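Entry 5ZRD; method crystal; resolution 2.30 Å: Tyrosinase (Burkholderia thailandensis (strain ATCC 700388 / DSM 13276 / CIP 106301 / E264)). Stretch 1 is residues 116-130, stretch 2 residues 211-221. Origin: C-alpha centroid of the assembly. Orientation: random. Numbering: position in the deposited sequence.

Stretch 1 (116-130) FWDETDEYTLKHGIP
Stretch 2, residues 211-221: LLNSNVRAWLK

Two directional hydrogen bonds fix this contact, and both serve the backbone of the short helix that starts at Glu 122 and of the segment after it. In the first, Ile 129 N donates to Asn 213 OD1 at 2.7 Å, with an N-H...O angle of 161°. In the second, Arg 217 NE donates to Leu 125 O at 3.0 Å, nearly straight at 171°. Asn 213 and Arg 217 lie one turn apart on stretch 2, a continuous helix over 211-221 that begins earlier in the chain, so residues four apart on one helix read one carbonyl, Leu 125 O, and one amide, Ile 129 N, also four apart.

The rotamers make this possible. Asn 213 takes chi1 m (-80°) with chi2 -26°; its CA-to-CB bond points sideways and the amide comes nearer. Arg 217 is m, t, p with chi4 -150°, laying its aliphatic part along the backbone around Gly 128: Arg 217 CG lies 3.7 Å from Gly 128 N. Leu 125 O sits at the guanidinium edge, near its plane, whereas Lys 126 O lies over one face. Two waters add bridges beside these bonds. The oxygen of one water lies 2.6 Å from Leu 125 O and 2.9 Å from Arg 217 O, between the two carbonyls; the oxygen of another donates to Ile 129 O (2.9 Å) and accepts from Asn 213 ND2 (2.9 Å), so the Asn 213 amide serves Ile 129 directly at N and through water at O.

The helix axes approach to 8.0 Å, with 113° between their N-to-C directions. Register is set by Gly 128 CA to Asn 213 CA, 4.3 Å, and Leu 125 CA to Arg 217 CA, 5.5 Å. Such closeness needs glycine: an ideal CB on Gly 128 would stand 2.6 Å from Asn 213 CB, a clash, and its phi/psi of 82/-142 would jam that CB against the preceding carbonyl. Gly 128 N still bonds to Thr 124 O (2.9 Å) before the chain turns into extended Ile 129 (-80/136).

At its start, the short helix follows a type I turn from Asp 118 to Asp 121. Asp 121, chi1 p, is the N-cap, its OD1 accepting from Thr 124 N at 2.6 Å. Thr 124, chi1 m, also accepts from Trp 117 NE1 through OG1 at 2.9 Å, which ties the indole to the helix while the methyl CG2 meets Leu 220 CD1 at 3.5 Å: a beta-branched residue with one polar and one apolar arm suits this place.

Packing completes the contact, which buries 544 Å² over both sides. Leu 220 (m, t) points toward stretch 1 and is the most covered residue; its CB meets Leu 125 CD2 at 3.9 Å, with Leu 125 also m, t. Val 216, chi1 t, likewise points toward stretch 1, placing CG1 4.0 Å from Trp 117 CZ2 at the indole edge and CG2 4.2 Å from Ile 129 CG1. Ile 129 (m, t) reaches on with CD1 to Leu 212 CD2 at 3.8 Å, Leu 212 being t, p. Branched aliphatic side chains, with the edge of Trp 117, pack beside the polar pair.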

# COMPACT_ATOMS: atom_id res chain seq x y z
N PHE A 116 -26.65 -0.09 -38.65
CA PHE A 116 -26.93 0.83 -37.55
C PHE A 116 -28.42 0.78 -37.22
O PHE A 116 -29.29 0.71 -38.09
CB PHE A 116 -26.48 2.27 -37.85
CG PHE A 116 -27.04 2.91 -39.09
CD1 PHE A 116 -26.38 2.79 -40.31
CD2 PHE A 116 -28.20 3.67 -39.04
CE1 PHE A 116 -26.88 3.39 -41.46
CE2 PHE A 116 -28.70 4.27 -40.19
CZ PHE A 116 -28.05 4.12 -41.41
N TRP A 117 -28.73 0.78 -35.93
CA TRP A 117 -30.09 1.08 -35.50
C TRP A 117 -30.29 2.58 -35.61
O TRP A 117 -29.76 3.33 -34.81
CB TRP A 117 -30.36 0.60 -34.07
CG TRP A 117 -31.64 1.12 -33.50
CD1 TRP A 117 -32.78 1.49 -34.17
CD2 TRP A 117 -31.93 1.28 -32.12
NE1 TRP A 117 -33.74 1.90 -33.29
CE2 TRP A 117 -33.27 1.74 -32.02
CE3 TRP A 117 -31.21 1.05 -30.95
CZ2 TRP A 117 -33.86 2.03 -30.80
CZ3 TRP A 117 -31.80 1.34 -29.75
CH2 TRP A 117 -33.12 1.81 -29.67
N ASP A 118 -31.05 2.97 -36.61
CA ASP A 118 -31.40 4.35 -36.81
C ASP A 118 -32.42 4.81 -35.76
O ASP A 118 -33.63 4.70 -35.98
CB ASP A 118 -31.92 4.61 -38.23
CG ASP A 118 -31.96 6.11 -38.57
OD1 ASP A 118 -31.92 6.97 -37.63
OD2 ASP A 118 -32.03 6.41 -39.76
N GLU A 119 -31.89 5.38 -34.68
CA GLU A 119 -32.63 5.64 -33.42
C GLU A 119 -33.63 6.79 -33.57
O GLU A 119 -34.56 6.92 -32.73
CB GLU A 119 -31.65 5.99 -32.29
CG GLU A 119 -30.80 4.81 -31.85
CD GLU A 119 -29.46 5.15 -31.21
OE1 GLU A 119 -28.92 4.26 -30.55
OE2 GLU A 119 -28.94 6.29 -31.37
N THR A 120 -33.39 7.65 -34.55
CA THR A 120 -34.17 8.87 -34.74
C THR A 120 -34.92 8.86 -36.08
O THR A 120 -35.42 9.88 -36.51
CB THR A 120 -33.26 10.11 -34.67
OG1 THR A 120 -32.16 9.93 -35.56
CG2 THR A 120 -32.72 10.34 -33.27
N ASP A 121 -35.00 7.73 -36.76
CA ASP A 121 -35.85 7.61 -37.94
C ASP A 121 -37.32 7.51 -37.49
O ASP A 121 -37.62 7.40 -36.30
CB ASP A 121 -35.48 6.35 -38.79
CG ASP A 121 -35.95 5.01 -38.16
OD1 ASP A 121 -36.55 5.00 -37.04
OD2 ASP A 121 -35.75 3.96 -38.79
N GLU A 122 -38.20 7.51 -38.48
CA GLU A 122 -39.65 7.54 -38.32
C GLU A 122 -40.12 6.24 -37.62
O GLU A 122 -40.99 6.29 -36.73
CB GLU A 122 -40.34 7.76 -39.69
CG GLU A 122 -41.73 8.39 -39.62
CD GLU A 122 -41.84 9.74 -38.91
OE1 GLU A 122 -42.95 10.02 -38.36
OE2 GLU A 122 -40.84 10.54 -38.87
N TYR A 123 -39.53 5.10 -38.01
CA TYR A 123 -39.94 3.83 -37.42
C TYR A 123 -39.71 3.87 -35.90
O TYR A 123 -40.66 3.61 -35.11
CB TYR A 123 -39.25 2.62 -38.06
CG TYR A 123 -39.72 1.34 -37.43
CD1 TYR A 123 -40.91 0.75 -37.83
CD2 TYR A 123 -39.07 0.78 -36.34
CE1 TYR A 123 -41.43 -0.37 -37.19
CE2 TYR A 123 -39.55 -0.36 -35.71
CZ TYR A 123 -40.75 -0.93 -36.12
OH TYR A 123 -41.26 -2.05 -35.53
N THR A 124 -38.50 4.22 -35.49
CA THR A 124 -38.17 4.14 -34.09
C THR A 124 -39.07 5.11 -33.33
O THR A 124 -39.58 4.78 -32.26
CB THR A 124 -36.67 4.37 -33.81
OG1 THR A 124 -35.82 3.48 -34.54
CG2 THR A 124 -36.37 4.17 -32.35
N LEU A 125 -39.29 6.30 -33.87
CA LEU A 125 -40.09 7.26 -33.12
C LEU A 125 -41.51 6.71 -32.88
O LEU A 125 -42.13 7.08 -31.86
CB LEU A 125 -40.18 8.57 -33.88
CG LEU A 125 -38.88 9.35 -34.02
CD1 LEU A 125 -39.03 10.43 -35.09
CD2 LEU A 125 -38.46 9.93 -32.69
N LYS A 126 -42.04 5.95 -33.84
CA LYS A 126 -43.45 5.54 -33.79
C LYS A 126 -43.60 4.11 -33.24
O LYS A 126 -44.66 3.78 -32.84
CB LYS A 126 -44.10 5.60 -35.17
CG LYS A 126 -44.23 7.00 -35.78
CD LYS A 126 -44.55 6.99 -37.27
CE LYS A 126 -46.00 7.28 -37.60
NZ LYS A 126 -46.93 6.25 -37.06
N HIS A 127 -42.55 3.29 -33.25
CA HIS A 127 -42.67 1.88 -32.86
C HIS A 127 -41.52 1.36 -31.96
O HIS A 127 -41.58 0.21 -31.54
CB HIS A 127 -42.76 1.04 -34.13
CG HIS A 127 -44.00 1.38 -34.87
ND1 HIS A 127 -43.97 1.90 -36.15
CD2 HIS A 127 -45.28 1.38 -34.47
CE1 HIS A 127 -45.20 2.16 -36.53
NE2 HIS A 127 -46.03 1.86 -35.51
N GLY A 128 -40.48 2.13 -31.70
CA GLY A 128 -39.40 1.66 -30.84
C GLY A 128 -38.40 0.79 -31.60
O GLY A 128 -38.09 1.05 -32.75
N ILE A 129 -37.91 -0.25 -30.97
CA ILE A 129 -36.75 -0.94 -31.53
C ILE A 129 -37.22 -1.88 -32.65
O ILE A 129 -38.18 -2.60 -32.49
CB ILE A 129 -35.98 -1.70 -30.44
CG1 ILE A 129 -35.71 -0.83 -29.21
CG2 ILE A 129 -34.70 -2.30 -31.01
CD1 ILE A 129 -34.96 -1.57 -28.13
N PRO A 130 -36.51 -1.89 -33.77
CA PRO A 130 -36.83 -2.86 -34.83
C PRO A 130 -36.90 -4.29 -34.26
O PRO A 130 -36.01 -4.65 -33.49
CB PRO A 130 -35.66 -2.72 -35.82
CG PRO A 130 -35.30 -1.26 -35.72
CD PRO A 130 -35.48 -0.94 -34.24
N LEU A 211 -43.25 -2.81 -23.34
CA LEU A 211 -42.81 -1.83 -22.37
C LEU A 211 -41.50 -1.17 -22.84
O LEU A 211 -41.32 0.07 -22.71
CB LEU A 211 -42.62 -2.51 -21.01
CG LEU A 211 -43.91 -2.83 -20.25
CD1 LEU A 211 -43.59 -3.65 -19.00
CD2 LEU A 211 -44.67 -1.57 -19.87
N LEU A 212 -40.58 -1.97 -23.37
CA LEU A 212 -39.29 -1.43 -23.77
C LEU A 212 -39.53 -0.48 -24.95
O LEU A 212 -39.00 0.61 -24.99
CB LEU A 212 -38.34 -2.58 -24.10
CG LEU A 212 -37.06 -2.21 -24.86
CD1 LEU A 212 -36.24 -1.19 -24.09
CD2 LEU A 212 -36.22 -3.43 -25.12
N ASN A 213 -40.37 -0.88 -25.88
CA ASN A 213 -40.50 -0.08 -27.11
C ASN A 213 -41.13 1.26 -26.74
O ASN A 213 -40.75 2.34 -27.23
CB ASN A 213 -41.26 -0.83 -28.21
CG ASN A 213 -40.36 -1.81 -28.92
OD1 ASN A 213 -39.14 -1.60 -28.94
ND2 ASN A 213 -40.92 -2.87 -29.46
N SER A 214 -42.02 1.17 -25.78
CA SER A 214 -42.75 2.34 -25.36
C SER A 214 -41.84 3.31 -24.58
O SER A 214 -41.89 4.54 -24.75
CB SER A 214 -43.96 1.87 -24.58
OG SER A 214 -44.35 2.86 -23.70
N ASN A 215 -40.98 2.76 -23.71
CA ASN A 215 -39.92 3.54 -23.01
C ASN A 215 -39.00 4.17 -24.06
O ASN A 215 -38.74 5.37 -23.99
CB ASN A 215 -39.14 2.66 -22.03
CG ASN A 215 -38.24 3.39 -21.06
OD1 ASN A 215 -37.08 3.01 -20.86
ND2 ASN A 215 -38.75 4.42 -20.43
N VAL A 216 -38.60 3.44 -25.09
CA VAL A 216 -37.69 4.04 -26.03
C VAL A 216 -38.41 5.20 -26.73
O VAL A 216 -37.80 6.26 -26.96
CB VAL A 216 -37.13 3.00 -27.01
CG1 VAL A 216 -36.48 3.65 -28.22
CG2 VAL A 216 -36.13 2.10 -26.30
N ARG A 217 -39.72 5.02 -27.02
CA ARG A 217 -40.45 6.10 -27.77
C ARG A 217 -40.58 7.38 -26.91
O ARG A 217 -40.52 8.51 -27.42
CB ARG A 217 -41.83 5.61 -28.19
CG ARG A 217 -41.84 4.60 -29.33
CD ARG A 217 -43.27 4.21 -29.67
NE ARG A 217 -43.97 5.34 -30.27
CZ ARG A 217 -45.29 5.57 -30.18
NH1 ARG A 217 -46.11 4.63 -29.73
NH2 ARG A 217 -45.75 6.77 -30.47
N ALA A 218 -40.79 7.18 -25.61
CA ALA A 218 -40.99 8.28 -24.67
C ALA A 218 -39.69 9.06 -24.50
O ALA A 218 -39.70 10.25 -24.46
CB ALA A 218 -41.46 7.75 -23.32
N TRP A 219 -38.59 8.35 -24.31
CA TRP A 219 -37.28 8.99 -24.24
C TRP A 219 -37.02 9.81 -25.51
O TRP A 219 -36.58 10.96 -25.43
CB TRP A 219 -36.19 7.94 -24.07
CG TRP A 219 -35.85 7.58 -22.66
CD1 TRP A 219 -36.39 6.57 -21.91
CD2 TRP A 219 -34.83 8.17 -21.85
NE1 TRP A 219 -35.77 6.50 -20.69
CE2 TRP A 219 -34.82 7.47 -20.62
CE3 TRP A 219 -33.94 9.23 -22.02
CZ2 TRP A 219 -33.93 7.78 -19.60
CZ3 TRP A 219 -33.08 9.55 -20.99
CH2 TRP A 219 -33.07 8.83 -19.80
N LEU A 220 -37.30 9.23 -26.67
CA LEU A 220 -37.09 9.96 -27.95
C LEU A 220 -38.02 11.18 -28.05
O LEU A 220 -37.59 12.27 -28.45
CB LEU A 220 -37.30 9.00 -29.11
CG LEU A 220 -36.16 8.00 -29.31
CD1 LEU A 220 -36.62 6.87 -30.19
CD2 LEU A 220 -34.95 8.68 -29.92
N LYS A 221 -39.27 10.98 -27.69
CA LYS A 221 -40.22 12.08 -27.69
C LYS A 221 -39.82 13.17 -26.69
O LYS A 221 -39.79 14.31 -27.07
CB LYS A 221 -41.63 11.60 -27.34
CG LYS A 221 -42.70 12.63 -27.67
CD LYS A 221 -44.12 12.13 -27.46
CE LYS A 221 -45.17 13.16 -27.86
NZ LYS A 221 -46.37 13.11 -26.98
O HOH W 1 -41.78 8.85 -30.05
O HOH W 2 -39.25 -4.74 -30.90